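Local coordinates for protein glucose-1-phosphate thymidylyltransferase (PDB 4ECM) that catalyses transfer of a thymidylyl group from dTTP to glucose 1-phosphate, giving dTDP-glucose and pyrophosphate for dTDP-L-rhamnose biosynthesis, at residues G53-P56 with M57-A61; E144-T147 with N148-E151; N224-L227 with K228-V231. All coordinates share one frame; numbering follows the deposited sequence.

Contact 1: residues G53-P56 with M57-A61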
loop_
_atom_site.group_PDB
_atom_site.type_symbol
_atom_site.label_atom_id
_atom_site.label_comp_id
_atom_site.label_asym_id
_atom_site.label_seq_id
_atom_site.Cartn_x
_atom_site.Cartn_y
_atom_site.Cartn_z
ATOM N N GLY A 53 -12.645 19.662 5.147
ATOM C CA GLY A 53 -12.591 20.779 4.215
ATOM C C GLY A 53 -11.928 20.225 2.966
ATOM O O GLY A 53 -12.206 19.091 2.553
ATOM N N ARG A 54 -11.034 21.009 2.369
ATOM C CA ARG A 54 -10.370 20.590 1.140
ATOM C C ARG A 54 -8.984 19.992 1.377
ATOM O O ARG A 54 -8.210 19.856 0.442
ATOM C CB ARG A 54 -10.340 21.740 0.099
ATOM C CG ARG A 54 -9.530 22.977 0.477
ATOM C CD ARG A 54 -9.712 24.171 -0.526
ATOM N NE ARG A 54 -11.123 24.531 -0.765
ATOM C CZ ARG A 54 -11.742 24.526 -1.950
ATOM N NH1 ARG A 54 -11.082 24.249 -3.074
ATOM N NH2 ARG A 54 -13.033 24.853 -2.020
ATOM N N TYR A 55 -8.691 19.593 2.614
ATOM C CA TYR A 55 -7.419 18.981 2.942
ATOM C C TYR A 55 -7.641 17.752 3.810
ATOM O O TYR A 55 -8.676 17.630 4.472
ATOM C CB TYR A 55 -6.516 19.954 3.708
ATOM C CG TYR A 55 -6.295 21.254 2.983
ATOM C CD1 TYR A 55 -5.422 21.329 1.909
ATOM C CD2 TYR A 55 -6.978 22.396 3.348
ATOM C CE1 TYR A 55 -5.225 22.504 1.232
ATOM C CE2 TYR A 55 -6.783 23.571 2.683
ATOM C CZ TYR A 55 -5.900 23.626 1.622
ATOM O OH TYR A 55 -5.702 24.820 0.949
ATOM N N PRO A 56 -6.678 16.821 3.800
ATOM C CA PRO A 56 -6.715 15.710 4.736
ATOM C C PRO A 56 -6.620 16.282 6.138
ATOM O O PRO A 56 -5.919 17.264 6.342
ATOM C CB PRO A 56 -5.449 14.928 4.424
ATOM C CG PRO A 56 -5.003 15.380 3.137
ATOM C CD PRO A 56 -5.548 16.733 2.875
ATOM N N MET A 57 -7.309 15.671 7.084
ATOM C CA MET A 57 -7.363 16.153 8.456
ATOM C C MET A 57 -6.002 16.556 9.032
ATOM O O MET A 57 -5.887 17.594 9.664
ATOM C CB MET A 57 -7.996 15.072 9.336
ATOM C CG MET A 57 -8.180 15.426 10.811
ATOM S SD MET A 57 -8.844 14.040 11.786
ATOM C CE MET A 57 -10.354 13.582 10.878
ATOM N N ILE A 58 -4.977 15.747 8.789
ATOM C CA ILE A 58 -3.660 15.991 9.388
ATOM C C ILE A 58 -2.967 17.260 8.896
ATOM O O ILE A 58 -2.115 17.809 9.605
ATOM C CB ILE A 58 -2.745 14.735 9.264
ATOM C CG1 ILE A 58 -1.581 14.804 10.261
ATOM C CG2 ILE A 58 -2.286 14.514 7.835
ATOM C CD1 ILE A 58 -0.820 13.513 10.349
ATOM N N TYR A 59 -3.330 17.742 7.703
ATOM C CA TYR A 59 -2.725 18.969 7.177
ATOM C C TYR A 59 -2.989 20.153 8.092
ATOM O O TYR A 59 -2.173 21.056 8.170
ATOM C CB TYR A 59 -3.254 19.326 5.785
ATOM C CG TYR A 59 -2.557 18.680 4.606
ATOM C CD1 TYR A 59 -1.960 17.431 4.706
ATOM C CD2 TYR A 59 -2.579 19.294 3.349
ATOM C CE1 TYR A 59 -1.353 16.833 3.602
ATOM C CE2 TYR A 59 -1.981 18.699 2.243
ATOM C CZ TYR A 59 -1.375 17.467 2.380
ATOM O OH TYR A 59 -0.773 16.883 1.299
ATOM N N HIS A 60 -4.132 20.155 8.759
ATOM C CA HIS A 60 -4.495 21.266 9.638
ATOM C C HIS A 60 -3.488 21.415 10.780
ATOM O O HIS A 60 -3.052 22.519 11.065
ATOM C CB HIS A 60 -5.927 21.119 10.174
ATOM C CG HIS A 60 -6.973 21.190 9.107
ATOM N ND1 HIS A 60 -7.668 22.343 8.823
ATOM C CD2 HIS A 60 -7.399 20.263 8.213
ATOM C CE1 HIS A 60 -8.503 22.118 7.820
ATOM N NE2 HIS A 60 -8.350 20.866 7.422
ATOM N N ALA A 61 -3.099 20.297 11.383
ATOM C CA ALA A 61 -2.154 20.305 12.490
ATOM C C ALA A 61 -0.775 20.764 12.021
ATOM O O ALA A 61 -0.088 21.548 12.706
ATOM C CB ALA A 61 -2.089 18.932 13.127
#
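Tyr55 and Pro56, in a short, weakly bonded strand, lean on Tyr59 in the helix that follows. Gly53, with positive phi (79°), lies in the turn between strands 51-52 and 55-56. At Tyr55 the ring swings beside its own backbone N (chi1 -55°) and crosses the Tyr59 side chain at about a right angle, with CD1 3.8 Å from Tyr59 CD2. The Tyr55 hydroxyl bonds the backbone N of Phe262. Pro56 follows: its CD stands over the middle of the Tyr59 ring, 3.9 Å from the centroid and only 8° off the normal, a CH-pi contact. Its carbonyl accepts the N-H of Tyr59, Pro56 O to Tyr59 N being 3.0 Å, with the donor above the carbonyl plane. His60, whose ring passes Pro56 O obliquely, reaches back to bond Val52 O through NE2. Met57, its CG anti to N, points the other way, and its side chain lies about 6 Å from the bound dTDP-glucose. Ile41 of the second subunit packs on Pro56. A short hairpin strand leading into a helix, beside the nucleotide-sugar pocket of the nucleotidyltransferase fold, is what these residues form.

Contact 2: residues E144-T147 with N148-E151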
loop_
_atom_site.group_PDB
_atom_site.type_symbol
_atom_site.label_atom_id
_atom_site.label_comp_id
_atom_site.label_asym_id
_atom_site.label_seq_id
_atom_site.Cartn_x
_atom_site.Cartn_y
_atom_site.Cartn_z
ATOM N N GLU A 144 4.039 31.832 22.420
ATOM C CA GLU A 144 4.829 32.969 22.907
ATOM C C GLU A 144 4.737 33.138 24.414
ATOM O O GLU A 144 5.749 33.413 25.067
ATOM C CB GLU A 144 4.399 34.267 22.221
ATOM C CG GLU A 144 4.768 34.316 20.760
ATOM C CD GLU A 144 4.198 35.533 20.039
ATOM O OE1 GLU A 144 3.292 36.202 20.593
ATOM O OE2 GLU A 144 4.662 35.799 18.911
ATOM N N GLU A 145 3.533 33.009 24.969
ATOM C CA GLU A 145 3.372 33.084 26.420
ATOM C C GLU A 145 4.109 31.960 27.091
ATOM O O GLU A 145 4.784 32.172 28.093
ATOM C CB GLU A 145 1.923 32.982 26.874
ATOM C CG GLU A 145 1.160 34.262 26.914
ATOM C CD GLU A 145 -0.227 34.095 27.558
ATOM O OE1 GLU A 145 -0.409 33.221 28.440
ATOM O OE2 GLU A 145 -1.128 34.864 27.180
ATOM N N PHE A 146 3.936 30.752 26.569
ATOM C CA PHE A 146 4.603 29.602 27.138
ATOM C C PHE A 146 6.141 29.757 27.108
ATOM O O PHE A 146 6.801 29.390 28.070
ATOM C CB PHE A 146 4.158 28.330 26.445
ATOM C CG PHE A 146 4.695 27.080 27.073
ATOM C CD1 PHE A 146 4.391 26.771 28.382
ATOM C CD2 PHE A 146 5.457 26.187 26.338
ATOM C CE1 PHE A 146 4.878 25.617 28.971
ATOM C CE2 PHE A 146 5.938 25.020 26.913
ATOM C CZ PHE A 146 5.646 24.733 28.235
ATOM N N THR A 147 6.675 30.321 26.024
ATOM C CA THR A 147 8.119 30.538 25.887
ATOM C C THR A 147 8.625 31.500 26.965
ATOM O O THR A 147 9.798 31.478 27.322
ATOM C CB THR A 147 8.484 31.047 24.469
ATOM O OG1 THR A 147 8.169 30.036 23.499
ATOM C CG2 THR A 147 9.964 31.376 24.374
ATOM N N ASN A 148 7.723 32.328 27.489
ATOM C CA ASN A 148 8.031 33.252 28.572
ATOM C C ASN A 148 7.717 32.667 29.946
ATOM O O ASN A 148 7.866 33.351 30.945
ATOM C CB ASN A 148 7.274 34.564 28.399
ATOM C CG ASN A 148 7.936 35.467 27.407
ATOM O OD1 ASN A 148 9.122 35.762 27.527
ATOM N ND2 ASN A 148 7.181 35.922 26.423
ATOM N N GLN A 149 7.308 31.399 29.990
ATOM C CA GLN A 149 6.954 30.747 31.244
ATOM C C GLN A 149 8.183 29.983 31.729
ATOM O O GLN A 149 8.730 29.175 30.992
ATOM C CB GLN A 149 5.751 29.829 31.013
ATOM C CG GLN A 149 5.234 29.106 32.235
ATOM C CD GLN A 149 4.026 28.254 31.899
ATOM O OE1 GLN A 149 3.127 28.705 31.199
ATOM N NE2 GLN A 149 3.994 27.024 32.408
ATOM N N LYS A 150 8.611 30.255 32.963
ATOM C CA LYS A 150 9.830 29.680 33.515
ATOM C C LYS A 150 9.929 28.182 33.296
ATOM O O LYS A 150 10.951 27.695 32.840
ATOM C CB LYS A 150 10.004 30.020 35.009
ATOM C CG LYS A 150 11.313 29.461 35.579
ATOM C CD LYS A 150 11.732 30.112 36.892
ATOM C CE LYS A 150 10.722 29.889 38.007
ATOM N NZ LYS A 150 11.242 30.395 39.315
ATOM N N GLU A 151 8.875 27.462 33.644
ATOM C CA GLU A 151 8.826 26.037 33.403
ATOM C C GLU A 151 7.391 25.554 33.441
ATOM O O GLU A 151 6.478 26.325 33.682
ATOM C CB GLU A 151 9.614 25.285 34.470
ATOM C CG GLU A 151 8.973 25.353 35.858
ATOM C CD GLU A 151 9.640 24.415 36.849
ATOM O OE1 GLU A 151 9.780 23.194 36.540
ATOM O OE2 GLU A 151 10.005 24.904 37.943
#
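Phe146 and Gln149 meet near the C-terminal end of helix 140-147. The phenyl group leaves with CG anti to the backbone N (chi1 -174°), while Gln149 runs out fully extended (chi1 -178°, chi2 179°), and the two side chains come together with ring and amide planes almost perpendicular. OE1 of Gln149 lies at the ring edge in its plane, 3.6 Å from Phe146 CD1, and NE2 of Gln149 is 3.8 Å from Phe146 CE1. Hydrogen bonds hold the amide at both ends. NE2 gives a nearly straight bond to Glu151 O, 2.9 Å from Gln149 NE2, with this acceptor in the amide plane; NE2 also bonds Ala153 O, and OE1 bonds the hydroxyl of Thr233. Arg125 makes a cation-pi contact with the Phe146 ring and bonds Gln149 O. Asn148, with CG beside its backbone N, brings ND2 to 3.2 Å from Glu144 O. The backbone closes through Gln149 N, 2.8 Å from Phe146 O, whereas the bonds of Asn148 N to Glu144 O and Glu145 O are weak. This is the C-terminal end of a surface helix, leading by a short loop into strand 153-159 of the mixed sheet.

Contact 3: residues N224-L227 with K228-V231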
loop_
_atom_site.group_PDB
_atom_site.type_symbol
_atom_site.label_atom_id
_atom_site.label_comp_id
_atom_site.label_asym_id
_atom_site.label_seq_id
_atom_site.Cartn_x
_atom_site.Cartn_y
_atom_site.Cartn_z
ATOM N N ASN A 224 -2.511 16.919 35.420
ATOM C CA ASN A 224 -2.682 17.053 36.872
ATOM C C ASN A 224 -1.331 17.030 37.634
ATOM O O ASN A 224 -1.190 17.690 38.661
ATOM C CB ASN A 224 -3.649 15.986 37.428
ATOM C CG ASN A 224 -5.128 16.348 37.218
ATOM O OD1 ASN A 224 -5.500 17.512 37.311
ATOM N ND2 ASN A 224 -5.972 15.339 36.983
ATOM N N TRP A 225 -0.350 16.272 37.132
ATOM C CA TRP A 225 0.989 16.209 37.743
ATOM C C TRP A 225 1.611 17.596 37.695
ATOM O O TRP A 225 2.086 18.113 38.708
ATOM C CB TRP A 225 1.875 15.160 37.032
ATOM C CG TRP A 225 3.322 15.146 37.467
ATOM C CD1 TRP A 225 3.819 14.691 38.659
ATOM C CD2 TRP A 225 4.468 15.583 36.695
ATOM N NE1 TRP A 225 5.185 14.837 38.685
ATOM C CE2 TRP A 225 5.613 15.379 37.498
ATOM C CE3 TRP A 225 4.632 16.134 35.405
ATOM C CZ2 TRP A 225 6.917 15.701 37.055
ATOM C CZ3 TRP A 225 5.920 16.457 34.970
ATOM C CH2 TRP A 225 7.046 16.247 35.804
ATOM N N TYR A 226 1.597 18.217 36.519
ATOM C CA TYR A 226 2.099 19.589 36.397
ATOM C C TYR A 226 1.308 20.561 37.278
ATOM O O TYR A 226 1.880 21.482 37.854
ATOM C CB TYR A 226 2.010 20.083 34.971
ATOM C CG TYR A 226 3.120 19.671 34.027
ATOM C CD1 TYR A 226 4.360 20.307 34.064
ATOM C CD2 TYR A 226 2.901 18.730 33.035
ATOM C CE1 TYR A 226 5.362 19.984 33.163
ATOM C CE2 TYR A 226 3.899 18.397 32.120
ATOM C CZ TYR A 226 5.126 19.027 32.188
ATOM O OH TYR A 226 6.111 18.712 31.270
ATOM N N LEU A 227 -0.011 20.349 37.353
ATOM C CA LEU A 227 -0.899 21.191 38.155
ATOM C C LEU A 227 -0.525 21.135 39.644
ATOM O O LEU A 227 -0.342 22.173 40.266
ATOM C CB LEU A 227 -2.363 20.793 37.946
ATOM C CG LEU A 227 -3.413 21.569 38.747
ATOM C CD1 LEU A 227 -3.298 23.078 38.492
ATOM C CD2 LEU A 227 -4.804 21.053 38.400
ATOM N N LYS A 228 -0.403 19.932 40.198
ATOM C CA LYS A 228 -0.001 19.762 41.600
ATOM C C LYS A 228 1.365 20.365 41.869
ATOM O O LYS A 228 1.653 20.752 42.988
ATOM C CB LYS A 228 0.041 18.293 42.008
ATOM C CG LYS A 228 -1.315 17.620 42.081
ATOM C CD LYS A 228 -1.181 16.249 42.734
ATOM C CE LYS A 228 -2.534 15.563 42.895
ATOM N NZ LYS A 228 -2.415 14.322 43.737
ATOM N N ARG A 229 2.222 20.418 40.851
ATOM C CA ARG A 229 3.531 21.030 41.033
ATOM C C ARG A 229 3.431 22.562 40.963
ATOM O O ARG A 229 4.407 23.257 41.200
ATOM C CB ARG A 229 4.547 20.478 40.035
ATOM C CG ARG A 229 4.948 19.006 40.285
ATOM C CD ARG A 229 5.980 18.484 39.243
ATOM N NE ARG A 229 7.119 19.404 39.134
ATOM C CZ ARG A 229 7.536 20.014 38.018
ATOM N NH1 ARG A 229 8.560 20.863 38.087
ATOM N NH2 ARG A 229 6.976 19.771 36.836
ATOM N N GLY A 230 2.247 23.083 40.649
ATOM C CA GLY A 230 2.038 24.525 40.612
ATOM C C GLY A 230 2.654 25.228 39.406
ATOM O O GLY A 230 2.850 26.448 39.437
ATOM N N VAL A 231 2.937 24.477 38.339
ATOM C CA VAL A 231 3.549 25.067 37.137
ATOM C C VAL A 231 2.701 24.886 35.843
ATOM O O VAL A 231 3.211 25.037 34.723
ATOM C CB VAL A 231 4.991 24.549 36.957
ATOM C CG1 VAL A 231 5.867 25.001 38.187
ATOM C CG2 VAL A 231 5.005 23.024 36.793
#
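Arg229 lies alongside Trp225 and Tyr226, its side chain pointing the same way as theirs. From the backbone CB starts close to the last turn of the helix, 3.6 Å from Tyr226 O, and CG touches Trp225 O. CD then settles over one face of the indole toward its rim, 3.6 Å from Trp225 CE2, in a CH-pi contact with the five-membered ring. A bend at chi3 (51°) carries the guanidinium onward, inclined 35° to the indole plane, so that CZ stands 4.8 Å from the centroid of the six-membered ring of Trp225 in an off-centre cation-pi contact. At the tip, NH2 reaches both aromatics, 3.7 Å from Trp225 CH2 and 3.8 Å from Tyr226 CD1, while NH1 has Glu151 OE1 as its partner. The charge is thus anchored at one end and flanked by rings at the other. Val231 CG2 meets the edge of the Tyr226 ring, whose hydroxyl bonds Asp199. In the backbone, Lys228 N bonds Asn224 O in a straight helical bond. Gly230, with positive phi, donates to Leu227 O, 2.8 Å from Gly230 N, and Val231 N donates to Tyr226 O: the helix 219-228 ends in a Schellman motif before strand 232-236.

The three contacts follow in series along the chain, each at one end of a helix: contact 1 at the start of helix 57-67, contacts 2 and 3 at the ends of helices 140-147 and 219-228. Contacts 2 and 3 lie 15 Å apart between centres and touch, with Glu151 OE1 3.1 Å from Arg229 NH1 in a salt bridge. Their loops lead into strands 153-159 and 232-236, parallel neighbours in the mixed sheet, so the salt bridge joins two helix-to-strand connections on the same side of the chain's centre. Contact 1 is about 28 Å and 33 Å from them between centres, across the chain's centre from contact 3, near the bound product and the second subunit.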